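Long-range contacts in alpha-l-arabinofuranosidase domain protein (PDB 4ATW), which hydrolyses terminal alpha-L-arabinofuranoside linkages, probably releasing arabinose from arabinose-containing polysaccharides or oligosaccharides in a heat-loving bacterium: residues 283-287 and 297-301; 233-237 and 252-257; 310-314 and 393-397; 14-20 and 314-320; 218-223 and 263-267. All coordinates share one frame; numbering follows the deposited sequence.

Contact 1 of 5, residues 283-287 and 297-301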
# COMPACT_ATOMS: atom_id res chain seq x y z
N ASN A 283 4.90 5.81 -0.09
CA ASN A 283 4.42 6.82 0.83
C ASN A 283 5.23 8.09 0.71
O ASN A 283 6.01 8.28 -0.25
CB ASN A 283 4.81 6.12 2.12
CG ASN A 283 4.16 6.74 3.35
OD1 ASN A 283 3.81 7.92 3.36
ND2 ASN A 283 4.02 5.94 4.40
N VAL A 284 5.05 8.97 1.67
CA VAL A 284 5.81 10.21 1.68
C VAL A 284 7.00 9.86 2.52
O VAL A 284 6.87 9.13 3.48
CB VAL A 284 5.02 11.31 2.38
CG1 VAL A 284 5.95 12.40 2.81
CG2 VAL A 284 3.93 11.82 1.44
N TRP A 285 8.15 10.36 2.14
CA TRP A 285 9.34 10.08 2.91
C TRP A 285 10.45 11.00 2.47
O TRP A 285 11.03 10.83 1.39
CB TRP A 285 9.73 8.63 2.70
CG TRP A 285 11.05 8.26 3.29
CD1 TRP A 285 11.74 8.94 4.25
CD2 TRP A 285 11.85 7.11 2.97
NE1 TRP A 285 12.91 8.29 4.55
CE2 TRP A 285 13.00 7.16 3.78
CE3 TRP A 285 11.70 6.04 2.08
CZ2 TRP A 285 14.00 6.19 3.73
CZ3 TRP A 285 12.69 5.09 2.03
CH2 TRP A 285 13.82 5.17 2.85
N TYR A 286 10.76 12.00 3.28
CA TYR A 286 11.82 12.91 2.90
C TYR A 286 12.57 13.40 4.13
O TYR A 286 13.76 13.70 4.05
CB TYR A 286 11.25 14.02 2.00
CG TYR A 286 10.31 14.96 2.70
CD1 TYR A 286 9.05 14.55 3.12
CD2 TYR A 286 10.71 16.27 2.97
CE1 TYR A 286 8.19 15.43 3.79
CE2 TYR A 286 9.86 17.16 3.64
CZ TYR A 286 8.61 16.73 4.05
OH TYR A 286 7.77 17.63 4.66
N ARG A 287 11.88 13.43 5.26
CA ARG A 287 12.46 13.94 6.49
C ARG A 287 13.52 13.12 7.22
O ARG A 287 14.61 13.59 7.47
CB ARG A 287 11.31 14.28 7.44
CG ARG A 287 10.46 15.46 6.99
CD ARG A 287 9.23 15.66 7.85
NE ARG A 287 8.12 14.88 7.34
CZ ARG A 287 6.96 15.40 6.97
NH1 ARG A 287 6.75 16.70 7.05
NH2 ARG A 287 6.02 14.62 6.48
N TYR A 297 4.47 12.33 9.98
CA TYR A 297 3.51 12.72 8.95
C TYR A 297 2.51 13.76 9.43
O TYR A 297 2.02 13.67 10.56
CB TYR A 297 2.77 11.47 8.42
CG TYR A 297 3.68 10.46 7.74
CD1 TYR A 297 4.28 10.74 6.52
CD2 TYR A 297 3.97 9.24 8.34
CE1 TYR A 297 5.14 9.83 5.90
CE2 TYR A 297 4.83 8.33 7.74
CZ TYR A 297 5.41 8.63 6.52
OH TYR A 297 6.23 7.71 5.90
N ASP A 298 2.24 14.74 8.58
CA ASP A 298 1.27 15.77 8.90
C ASP A 298 0.15 15.77 7.85
O ASP A 298 0.21 15.01 6.87
CB ASP A 298 1.95 17.14 8.98
CG ASP A 298 2.69 17.50 7.72
OD1 ASP A 298 2.11 17.37 6.63
OD2 ASP A 298 3.85 17.94 7.82
N LEU A 299 -0.88 16.60 8.06
CA LEU A 299 -2.03 16.68 7.15
C LEU A 299 -1.67 16.79 5.66
O LEU A 299 -2.34 16.21 4.81
CB LEU A 299 -2.94 17.84 7.53
CG LEU A 299 -4.19 18.00 6.66
CD1 LEU A 299 -5.12 16.83 6.81
CD2 LEU A 299 -4.88 19.27 7.05
N LYS A 300 -0.63 17.57 5.36
CA LYS A 300 -0.14 17.74 4.00
C LYS A 300 0.02 16.35 3.40
O LYS A 300 -0.57 16.05 2.36
CB LYS A 300 1.21 18.43 4.03
CG LYS A 300 1.92 18.51 2.69
CD LYS A 300 3.31 19.18 2.82
CE LYS A 300 4.46 18.19 3.10
NZ LYS A 300 4.49 17.57 4.45
N ASP A 301 0.81 15.50 4.08
CA ASP A 301 1.08 14.15 3.63
C ASP A 301 -0.16 13.32 3.55
O ASP A 301 -0.31 12.51 2.63
CB ASP A 301 2.08 13.50 4.56
CG ASP A 301 3.32 14.35 4.76
OD1 ASP A 301 3.88 14.83 3.74
OD2 ASP A 301 3.73 14.53 5.92
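R287 reaches D298 and D301 through a bend in its chain, with chi3 at -89°, which swings the guanidinium to the start of helix 299-313. Y297 has CG anti to its carbonyl carbon (chi1 -62°), sending its hydroxyl to the end of strand 276-284. There Y297 OH donates to V284 O at 2.9 Å, and the donor lies nearly on the line of the C=O bond (170°). Y297 CE1 packs on V284 CB at 3.8 Å. A phenylalanine in place of Y297 would probably leave V284 O without this donor and the ring less firmly fixed. R287 NH1 bridges to D298 OD2 at 3.2 Å, coming from above the carboxylate plane. NH2 forms the second salt bridge, with D301 OD2 at the guanidinium edge; its modelled length is doubtful. Both carboxylates stand almost upright to the guanidinium. K300 NZ pairs with D301 OD1 at 2.9 Å and more weakly with D298 OD1. K300 NZ also lies 3.6 Å from R287 NH1, and the two aspartates are likely to offset these like charges. E295 adds a further carboxylate at R287 NE. D298, at the N-cap, and D301 form a capping box: D298 N donates to D301 OD2 at 3.1 Å, and D301 N returns a weak bond to D298 OD1. The arrangement is a capped helix start after a beta-alpha loop at the C-terminal end of a (beta/alpha)8 barrel strand.

Contact 2 of 5, residues 233-237 and 252-257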
# COMPACT_ATOMS: atom_id res chain seq x y z
N SER A 233 6.72 -4.90 -9.96
CA SER A 233 6.76 -4.04 -8.79
C SER A 233 7.18 -2.62 -9.10
O SER A 233 8.03 -2.41 -9.97
CB SER A 233 7.71 -4.69 -7.77
OG SER A 233 8.04 -3.84 -6.71
N TYR A 234 6.54 -1.65 -8.43
CA TYR A 234 6.92 -0.25 -8.56
C TYR A 234 6.92 0.42 -7.18
O TYR A 234 5.96 0.28 -6.43
CB TYR A 234 6.01 0.55 -9.50
CG TYR A 234 6.60 1.93 -9.84
CD1 TYR A 234 7.63 2.06 -10.77
CD2 TYR A 234 6.18 3.08 -9.17
CE1 TYR A 234 8.24 3.29 -11.00
CE2 TYR A 234 6.79 4.31 -9.41
CZ TYR A 234 7.82 4.40 -10.32
OH TYR A 234 8.43 5.60 -10.51
N HIS A 235 8.01 1.13 -6.86
CA HIS A 235 8.16 1.79 -5.58
C HIS A 235 8.13 3.28 -5.78
O HIS A 235 8.91 3.78 -6.59
CB HIS A 235 9.48 1.39 -4.94
CG HIS A 235 9.50 -0.02 -4.44
ND1 HIS A 235 10.52 -0.53 -3.68
CD2 HIS A 235 8.62 -1.04 -4.62
CE1 HIS A 235 10.28 -1.80 -3.41
NE2 HIS A 235 9.13 -2.13 -3.96
N PHE A 236 7.27 3.99 -5.06
CA PHE A 236 7.19 5.46 -5.19
C PHE A 236 7.26 6.18 -3.86
O PHE A 236 6.35 6.05 -3.04
CB PHE A 236 5.89 5.86 -5.87
CG PHE A 236 5.82 7.31 -6.23
CD1 PHE A 236 6.40 7.79 -7.40
CD2 PHE A 236 5.18 8.22 -5.40
CE1 PHE A 236 6.34 9.15 -7.75
CE2 PHE A 236 5.10 9.59 -5.73
CZ PHE A 236 5.68 10.06 -6.91
N TYR A 237 8.32 6.94 -3.64
CA TYR A 237 8.47 7.69 -2.39
C TYR A 237 8.64 9.16 -2.75
O TYR A 237 9.54 9.53 -3.51
CB TYR A 237 9.69 7.21 -1.59
CG TYR A 237 9.51 5.85 -0.93
CD1 TYR A 237 8.48 5.63 -0.02
CD2 TYR A 237 10.33 4.77 -1.26
CE1 TYR A 237 8.28 4.37 0.55
CE2 TYR A 237 10.12 3.50 -0.69
CZ TYR A 237 9.09 3.32 0.20
OH TYR A 237 8.85 2.09 0.74
N LEU A 252 2.32 13.02 -10.46
CA LEU A 252 3.59 12.60 -11.04
C LEU A 252 3.49 11.08 -11.01
O LEU A 252 3.72 10.41 -12.00
CB LEU A 252 4.77 13.07 -10.18
CG LEU A 252 6.21 12.86 -10.65
CD1 LEU A 252 7.16 13.38 -9.61
CD2 LEU A 252 6.46 11.40 -10.87
N LEU A 253 3.11 10.52 -9.86
CA LEU A 253 2.96 9.08 -9.73
C LEU A 253 2.05 8.57 -10.85
O LEU A 253 2.20 7.45 -11.32
CB LEU A 253 2.36 8.73 -8.37
CG LEU A 253 1.99 7.24 -8.27
CD1 LEU A 253 3.23 6.36 -8.17
CD2 LEU A 253 1.08 7.04 -7.08
N LYS A 254 1.11 9.40 -11.27
CA LYS A 254 0.19 9.00 -12.32
C LYS A 254 0.97 8.70 -13.62
O LYS A 254 0.87 7.61 -14.18
CB LYS A 254 -0.86 10.09 -12.57
CG LYS A 254 -1.97 9.69 -13.57
CD LYS A 254 -2.47 10.93 -14.28
CE LYS A 254 -3.61 10.63 -15.24
NZ LYS A 254 -3.92 11.82 -16.14
N GLU A 255 1.74 9.68 -14.07
CA GLU A 255 2.50 9.52 -15.30
C GLU A 255 3.49 8.39 -15.20
O GLU A 255 3.80 7.71 -16.19
CB GLU A 255 3.23 10.80 -15.66
CG GLU A 255 2.30 11.89 -16.08
CD GLU A 255 1.59 11.56 -17.37
OE1 GLU A 255 2.26 11.00 -18.29
OE2 GLU A 255 0.37 11.88 -17.47
N ARG A 256 4.00 8.19 -13.99
CA ARG A 256 4.99 7.15 -13.77
C ARG A 256 4.38 5.79 -13.99
O ARG A 256 4.94 4.97 -14.71
CB ARG A 256 5.54 7.24 -12.37
CG ARG A 256 7.04 7.20 -12.33
CD ARG A 256 7.64 8.56 -12.52
NE ARG A 256 8.50 8.79 -11.38
CZ ARG A 256 9.34 9.81 -11.26
NH1 ARG A 256 9.43 10.71 -12.25
NH2 ARG A 256 10.08 9.94 -10.15
N LEU A 257 3.21 5.57 -13.38
CA LEU A 257 2.52 4.31 -13.52
C LEU A 257 2.15 4.07 -14.97
O LEU A 257 2.39 2.97 -15.51
CB LEU A 257 1.29 4.31 -12.62
CG LEU A 257 1.62 4.32 -11.10
CD1 LEU A 257 0.41 4.58 -10.25
CD2 LEU A 257 2.24 2.97 -10.72
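F236 and L253 form the centre of this contact. L253 CD1 sits over one face of the F236 ring, 3.8 Å from its centroid, in a CH-pi contact. L252 comes to the ring edge instead, with CD2 at 3.8 Å from F236 CE1. Y234, two residues earlier, lies on the same side of the strand. Y234 CD2 touches L257 CD2 at 4.2 Å, and Y234 CE2 lies 4.3 Å from L253 CD1. Both aromatic residues have CG opposite the main-chain nitrogen (chi1 -171° for F236), which places the two rings against the helix. An alanine at F236 would probably open a gap beside L253 CD1 and L252 CD2 and free those methyls to shift. The polar end of Y234 is held chiefly by D213. The bond from R256 NE to Y234 OH is weak, and the place of that oxygen is uncertain. Further out, L253 also rests on L279 and V308, and F236 on F304. Backbone bonds to A278 and E281 fix the strand in its sheet. Strand 233-237 and helix 252-257 run nearly antiparallel, at 163°, with axes 10.4 Å apart. H235 points away from the helix, and its ND1 bonds to E172. Alternate strand residues thus pack on an outer helix, as in the (beta/alpha)8 barrel of clan A glycoside hydrolases.

Contact 3 of 5, residues 310-314 and 393-397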
# COMPACT_ATOMS: atom_id res chain seq x y z
N VAL A 310 -7.42 7.89 -4.37
CA VAL A 310 -8.41 8.24 -5.36
C VAL A 310 -7.92 7.83 -6.75
O VAL A 310 -8.69 7.30 -7.57
CB VAL A 310 -8.68 9.74 -5.38
CG1 VAL A 310 -9.70 10.05 -6.47
CG2 VAL A 310 -9.16 10.22 -4.02
N LEU A 311 -6.63 8.10 -7.02
CA LEU A 311 -5.99 7.76 -8.29
C LEU A 311 -6.14 6.25 -8.52
O LEU A 311 -6.69 5.80 -9.53
CB LEU A 311 -4.53 8.16 -8.21
CG LEU A 311 -3.75 7.89 -9.49
CD1 LEU A 311 -4.30 8.75 -10.60
CD2 LEU A 311 -2.29 8.19 -9.30
N LEU A 312 -5.66 5.48 -7.54
CA LEU A 312 -5.73 4.03 -7.61
C LEU A 312 -7.16 3.62 -7.81
O LEU A 312 -7.46 2.73 -8.61
CB LEU A 312 -5.19 3.39 -6.33
CG LEU A 312 -3.68 3.61 -6.14
CD1 LEU A 312 -3.27 3.08 -4.80
CD2 LEU A 312 -2.87 2.90 -7.23
N GLN A 313 -8.06 4.28 -7.10
CA GLN A 313 -9.46 3.93 -7.19
C GLN A 313 -9.83 3.87 -8.68
O GLN A 313 -10.52 2.94 -9.14
CB GLN A 313 -10.29 4.95 -6.40
CG GLN A 313 -11.72 4.51 -6.11
CD GLN A 313 -12.26 4.99 -4.74
OE1 GLN A 313 -11.78 4.55 -3.69
NE2 GLN A 313 -13.28 5.88 -4.76
N LYS A 314 -9.30 4.82 -9.45
CA LYS A 314 -9.65 4.80 -10.86
C LYS A 314 -8.66 4.20 -11.79
O LYS A 314 -8.82 4.34 -12.99
CB LYS A 314 -10.06 6.20 -11.37
CG LYS A 314 -9.32 7.38 -10.79
CD LYS A 314 -10.09 8.66 -11.12
CE LYS A 314 -9.29 9.91 -10.85
NZ LYS A 314 -10.02 11.10 -11.36
N ASP A 393 -10.07 16.88 -7.77
CA ASP A 393 -10.20 15.63 -8.52
C ASP A 393 -11.13 14.76 -7.72
O ASP A 393 -11.37 15.05 -6.55
CB ASP A 393 -8.86 14.95 -8.72
CG ASP A 393 -8.95 13.77 -9.71
OD1 ASP A 393 -9.78 13.83 -10.65
OD2 ASP A 393 -8.17 12.80 -9.56
N ALA A 394 -11.68 13.72 -8.33
CA ALA A 394 -12.60 12.88 -7.59
C ALA A 394 -12.95 11.55 -8.29
O ALA A 394 -12.71 11.36 -9.50
CB ALA A 394 -13.84 13.64 -7.31
N ALA A 395 -13.55 10.65 -7.52
CA ALA A 395 -13.89 9.33 -8.02
C ALA A 395 -15.14 8.81 -7.36
O ALA A 395 -15.25 8.79 -6.14
CB ALA A 395 -12.74 8.38 -7.79
N ALA A 396 -16.07 8.38 -8.20
CA ALA A 396 -17.34 7.89 -7.74
C ALA A 396 -17.44 6.38 -7.79
O ALA A 396 -17.30 5.77 -8.86
CB ALA A 396 -18.43 8.51 -8.59
N SER A 397 -17.69 5.76 -6.64
CA SER A 397 -17.80 4.32 -6.59
C SER A 397 -19.19 3.92 -6.15
O SER A 397 -19.89 4.71 -5.51
CB SER A 397 -16.77 3.74 -5.63
OG SER A 397 -16.52 4.66 -4.57
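K314 and D393 make the tight polar end of this contact. The lysine chain runs extended beyond CG and meets the carboxylate from the opposite direction. K314 NZ lies 2.8 Å from D393 OD1, on the syn side of that oxygen, in a salt bridge. A weak second bond goes to D393 OD2, which also accepts from Y251 OH. K314 NZ also donates to A394 O at 3.3 Å, from above the carbonyl plane. One NZ therefore grips a carboxylate and a strand carbonyl. Next to it V310 CG1 packs on A395 CB at 3.7 Å, a small methyl that lets the helix come close. The other end is looser. Q313 NE2 stands 3.5 Å from S397 OG, at an angle too poor for a hydrogen bond. Each has a stronger partner: Q313 OE1 pairs with Y21 OH, and S397 OG with G358 N. This looser end is buried; the partly exposed residue is K314, at the salt-bridged end. A394 and A396 point away from the helix and touch V409 and V362, respectively. The contact packs the C-terminal end of a barrel helix against strand 383-398, consistent with the barrel-to-beta-sandwich interface of family 51 arabinofuranosidases.

Contact 4 of 5, residues 14-20 and 314-320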
# COMPACT_ATOMS: atom_id res chain seq x y z
N LYS A 14 -15.45 0.15 -14.36
CA LYS A 14 -14.64 -1.03 -14.14
C LYS A 14 -14.65 -1.37 -12.68
O LYS A 14 -15.10 -0.61 -11.84
CB LYS A 14 -13.22 -0.78 -14.63
CG LYS A 14 -12.60 0.49 -14.09
CD LYS A 14 -11.38 0.91 -14.93
CE LYS A 14 -10.71 2.19 -14.40
NZ LYS A 14 -9.70 2.73 -15.37
N PRO A 15 -14.14 -2.54 -12.33
CA PRO A 15 -14.16 -2.84 -10.90
C PRO A 15 -13.03 -2.07 -10.23
O PRO A 15 -12.22 -1.42 -10.92
CB PRO A 15 -13.92 -4.34 -10.86
CG PRO A 15 -14.51 -4.84 -12.18
CD PRO A 15 -15.00 -3.56 -12.80
N ILE A 16 -12.98 -2.12 -8.91
CA ILE A 16 -11.90 -1.47 -8.17
C ILE A 16 -11.29 -2.62 -7.40
O ILE A 16 -11.93 -3.16 -6.48
CB ILE A 16 -12.42 -0.44 -7.18
CG1 ILE A 16 -13.07 0.69 -7.94
CG2 ILE A 16 -11.28 0.09 -6.28
CD1 ILE A 16 -13.60 1.80 -7.05
N SER A 17 -10.07 -3.02 -7.79
CA SER A 17 -9.37 -4.13 -7.15
C SER A 17 -9.30 -3.82 -5.66
O SER A 17 -8.71 -2.82 -5.24
CB SER A 17 -7.97 -4.28 -7.74
OG SER A 17 -7.30 -5.37 -7.15
N ARG A 18 -9.92 -4.67 -4.86
CA ARG A 18 -9.94 -4.42 -3.44
C ARG A 18 -8.55 -4.37 -2.83
O ARG A 18 -8.41 -3.94 -1.68
CB ARG A 18 -10.78 -5.47 -2.74
CG ARG A 18 -10.23 -6.87 -2.80
CD ARG A 18 -10.57 -7.55 -1.49
NE ARG A 18 -10.01 -8.89 -1.41
CZ ARG A 18 -9.62 -9.44 -0.27
NH1 ARG A 18 -9.71 -8.75 0.86
NH2 ARG A 18 -9.12 -10.68 -0.26
N HIS A 19 -7.54 -4.77 -3.59
CA HIS A 19 -6.17 -4.78 -3.09
C HIS A 19 -5.33 -3.54 -3.29
O HIS A 19 -4.10 -3.59 -3.19
CB HIS A 19 -5.42 -5.98 -3.66
CG HIS A 19 -5.82 -7.27 -3.04
ND1 HIS A 19 -6.58 -8.21 -3.70
CD2 HIS A 19 -5.61 -7.77 -1.80
CE1 HIS A 19 -6.81 -9.24 -2.90
NE2 HIS A 19 -6.23 -8.99 -1.74
N ILE A 20 -5.99 -2.43 -3.58
CA ILE A 20 -5.24 -1.20 -3.79
C ILE A 20 -4.99 -0.63 -2.44
O ILE A 20 -4.10 0.18 -2.27
CB ILE A 20 -6.01 -0.17 -4.67
CG1 ILE A 20 -7.41 0.03 -4.12
CG2 ILE A 20 -6.04 -0.63 -6.15
CD1 ILE A 20 -8.27 0.98 -4.97
N LYS A 314 -9.30 4.82 -9.45
CA LYS A 314 -9.65 4.80 -10.86
C LYS A 314 -8.66 4.20 -11.79
O LYS A 314 -8.82 4.34 -12.99
CB LYS A 314 -10.06 6.20 -11.37
CG LYS A 314 -9.32 7.38 -10.79
CD LYS A 314 -10.09 8.66 -11.12
CE LYS A 314 -9.29 9.91 -10.85
NZ LYS A 314 -10.02 11.10 -11.36
N MET A 315 -7.66 3.49 -11.25
CA MET A 315 -6.66 2.84 -12.09
C MET A 315 -6.40 1.40 -11.69
O MET A 315 -5.53 0.73 -12.26
CB MET A 315 -5.33 3.60 -12.03
CG MET A 315 -5.22 4.71 -13.04
SD MET A 315 -3.79 5.72 -12.75
CE MET A 315 -2.50 4.64 -13.32
N SER A 316 -7.17 0.91 -10.73
CA SER A 316 -7.00 -0.44 -10.23
C SER A 316 -6.99 -1.49 -11.32
O SER A 316 -6.69 -2.65 -11.06
CB SER A 316 -8.11 -0.79 -9.23
OG SER A 316 -9.38 -0.59 -9.82
N ASP A 317 -7.31 -1.09 -12.55
CA ASP A 317 -7.32 -2.05 -13.65
C ASP A 317 -5.92 -2.35 -14.13
O ASP A 317 -5.67 -3.44 -14.63
CB ASP A 317 -8.25 -1.60 -14.81
CG ASP A 317 -7.96 -0.20 -15.31
OD1 ASP A 317 -7.70 0.69 -14.47
OD2 ASP A 317 -8.00 0.02 -16.53
N ILE A 318 -5.00 -1.41 -13.96
CA ILE A 318 -3.63 -1.68 -14.35
C ILE A 318 -2.72 -1.79 -13.11
O ILE A 318 -1.64 -2.36 -13.17
CB ILE A 318 -3.06 -0.60 -15.26
CG1 ILE A 318 -2.60 0.56 -14.43
CG2 ILE A 318 -4.08 -0.14 -16.24
CD1 ILE A 318 -1.70 1.40 -15.17
N VAL A 319 -3.17 -1.23 -11.99
CA VAL A 319 -2.41 -1.29 -10.75
C VAL A 319 -3.36 -1.89 -9.74
O VAL A 319 -3.84 -1.21 -8.86
CB VAL A 319 -1.99 0.11 -10.28
CG1 VAL A 319 -1.04 0.02 -9.13
CG2 VAL A 319 -1.34 0.87 -11.39
N PRO A 320 -3.67 -3.17 -9.87
CA PRO A 320 -4.58 -3.79 -8.92
C PRO A 320 -4.05 -4.00 -7.51
O PRO A 320 -4.82 -4.14 -6.55
CB PRO A 320 -4.94 -5.10 -9.61
CG PRO A 320 -3.72 -5.42 -10.35
CD PRO A 320 -3.35 -4.10 -10.95
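The alpha-beta loop 314-320, which leads into the last barrel strand, meets residues 14-20, the end of strand 11-15 and the loop after it, through K14, S17 and I20. K14 starts with CG between the backbone N and the carbonyl carbon (chi1 51°), and the rest of the chain extends straight to the loop. K14 NZ forms a salt bridge with D317 OD1 at 3.0 Å, coming from above the carboxylate plane. K14 NZ also donates to K314 O at 3.0 Å. One ammonium therefore holds the D317 carboxylate and the carbonyl of K314, the first residue past the helix. S17 makes two bonds. S17 OG donates to P320 O at 2.8 Å, at a C=O angle of 115°. S17 N gives a weak bond to S316 OG at 3.2 Å. S17 OG also lies 3.4 Å from P320 CB, so the proline ring flanks the hydroxyl. I20 adds the apolar part, with CG2 at 3.7 Å from S316 CB. I20 and V319 both touch L312 of helix 299-313, and I16 touches Q313. V319 rests on I277 and L279 of strand 276-284. Backbone bonds join K14 to L361 of strand 360-376, and H19 to A322 of strand 321-322.

Contact 5 of 5, residues 218-223 and 263-267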
# COMPACT_ATOMS: atom_id res chain seq x y z
N ASN A 218 13.17 -2.81 -16.27
CA ASN A 218 11.80 -3.28 -16.46
C ASN A 218 11.67 -4.08 -17.75
O ASN A 218 11.23 -5.23 -17.75
CB ASN A 218 10.84 -2.11 -16.54
CG ASN A 218 10.83 -1.30 -15.30
OD1 ASN A 218 11.18 -1.77 -14.22
ND2 ASN A 218 10.41 -0.05 -15.44
N LEU A 219 12.04 -3.45 -18.84
CA LEU A 219 11.98 -4.08 -20.16
C LEU A 219 12.69 -5.46 -20.22
O LEU A 219 12.24 -6.40 -20.88
CB LEU A 219 12.57 -3.11 -21.18
CG LEU A 219 11.64 -2.56 -22.27
CD1 LEU A 219 10.19 -2.68 -21.95
CD2 LEU A 219 12.00 -1.13 -22.44
N ARG A 220 13.80 -5.58 -19.51
CA ARG A 220 14.51 -6.82 -19.52
C ARG A 220 13.85 -7.81 -18.61
O ARG A 220 13.99 -8.99 -18.78
CB ARG A 220 15.93 -6.62 -19.10
CG ARG A 220 16.75 -7.77 -19.53
CD ARG A 220 17.85 -7.27 -20.35
NE ARG A 220 17.42 -6.82 -21.66
CZ ARG A 220 18.12 -5.97 -22.42
NH1 ARG A 220 19.29 -5.49 -21.98
NH2 ARG A 220 17.71 -5.67 -23.64
N VAL A 221 13.11 -7.34 -17.63
CA VAL A 221 12.42 -8.25 -16.74
C VAL A 221 11.20 -8.71 -17.47
O VAL A 221 10.92 -9.89 -17.52
CB VAL A 221 11.96 -7.57 -15.42
CG1 VAL A 221 11.08 -8.50 -14.61
CG2 VAL A 221 13.17 -7.18 -14.59
N LEU A 222 10.46 -7.79 -18.03
CA LEU A 222 9.25 -8.19 -18.73
C LEU A 222 9.58 -9.11 -19.88
O LEU A 222 8.86 -10.07 -20.16
CB LEU A 222 8.50 -6.97 -19.24
CG LEU A 222 7.95 -6.14 -18.08
CD1 LEU A 222 7.92 -4.69 -18.43
CD2 LEU A 222 6.56 -6.66 -17.78
N GLN A 223 10.70 -8.82 -20.55
CA GLN A 223 11.08 -9.62 -21.71
C GLN A 223 11.48 -11.03 -21.39
O GLN A 223 11.29 -11.93 -22.16
CB GLN A 223 12.23 -8.92 -22.42
CG GLN A 223 11.83 -8.28 -23.72
CD GLN A 223 12.84 -7.26 -24.18
OE1 GLN A 223 14.05 -7.40 -23.95
NE2 GLN A 223 12.36 -6.22 -24.83
N LEU A 263 5.35 0.19 -21.01
CA LEU A 263 6.49 -0.66 -21.27
C LEU A 263 5.91 -2.03 -21.38
O LEU A 263 6.24 -2.75 -22.28
CB LEU A 263 7.50 -0.63 -20.15
CG LEU A 263 8.21 0.70 -19.89
CD1 LEU A 263 8.90 0.65 -18.54
CD2 LEU A 263 9.18 0.98 -20.95
N ILE A 264 5.03 -2.40 -20.46
CA ILE A 264 4.43 -3.72 -20.52
C ILE A 264 3.77 -3.95 -21.87
O ILE A 264 3.90 -5.01 -22.47
CB ILE A 264 3.37 -3.91 -19.43
CG1 ILE A 264 4.02 -3.75 -18.07
CG2 ILE A 264 2.76 -5.31 -19.49
CD1 ILE A 264 3.04 -3.86 -16.92
N ASP A 265 3.05 -2.96 -22.37
CA ASP A 265 2.38 -3.13 -23.65
C ASP A 265 3.39 -3.46 -24.73
O ASP A 265 3.06 -4.15 -25.70
CB ASP A 265 1.62 -1.87 -24.04
CG ASP A 265 0.32 -1.72 -23.30
OD1 ASP A 265 -0.05 -2.59 -22.49
OD2 ASP A 265 -0.35 -0.70 -23.54
N MET A 266 4.62 -3.00 -24.56
CA MET A 266 5.67 -3.22 -25.56
C MET A 266 6.39 -4.58 -25.54
O MET A 266 7.27 -4.82 -26.34
CB MET A 266 6.71 -2.09 -25.46
CG MET A 266 6.13 -0.71 -25.51
SD MET A 266 7.46 0.47 -25.50
CE MET A 266 6.58 2.05 -25.07
N VAL A 267 6.02 -5.45 -24.62
CA VAL A 267 6.64 -6.78 -24.57
C VAL A 267 5.55 -7.80 -24.87
O VAL A 267 4.78 -8.17 -23.98
CB VAL A 267 7.24 -7.08 -23.19
CG1 VAL A 267 7.99 -8.41 -23.23
CG2 VAL A 267 8.16 -5.95 -22.75
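L222 packs against I264 and V267, where two neighbouring outer helices of the (beta/alpha)8 barrel meet. Helix 215-225 gives one side. The end of helix 250-265 and the turn after it give the other. L222 CB lies 3.7 Å from V267 CG2. Its CG is anti to the carbonyl carbon (chi1 -67°), which brings both methyls up to I264 CG1. L222 CD1 approaches I264 CG1 at 4.0 Å, and L222 CD2 meets the same carbon at 3.9 Å. The two side chains cross at about a right angle. L219 lies about one turn earlier on the helix. L219 CD2 touches L263 CD2 at 3.8 Å, and L219 CD1 lies 3.9 Å from V267 CG2. V267 thus touches both leucines through one methyl. No hydrogen bond crosses between the segments. N218 is polar, but its amide is engaged outside them: OD1 accepts from C212 N. I232 of strand 231-238 touches N218, L222 and I264, which places this seam on the outer side of the barrel strands. A270 of helix 268-272 touches L222 and I264. V267 is at the N-cap position of that helix, and its CG1 lies 3.6 Å from L222 O.

Contacts 1, 2 and 3 are buried, while contacts 4 and 5 are partly buried. The centre of contact 5 lies farthest from the centre of the chain, about 23 Å from it. Contacts 2 and 5 share helix 250-265 and are mainly apolar, as expected between barrel strand and helix or between two helices. Contacts 1 and 3 use opposite ends of helix 299-313. Charge dominates contact 1 and one end of contact 3. Contacts 3 and 4 touch and share K314, whose side chain serves one and whose carbonyl serves the other. Both bring barrel elements to the mixed sheet. Contacts 1 and 2 meet where W285, just past strand 276-284, packs on Y237 of the neighbouring strand 231-238.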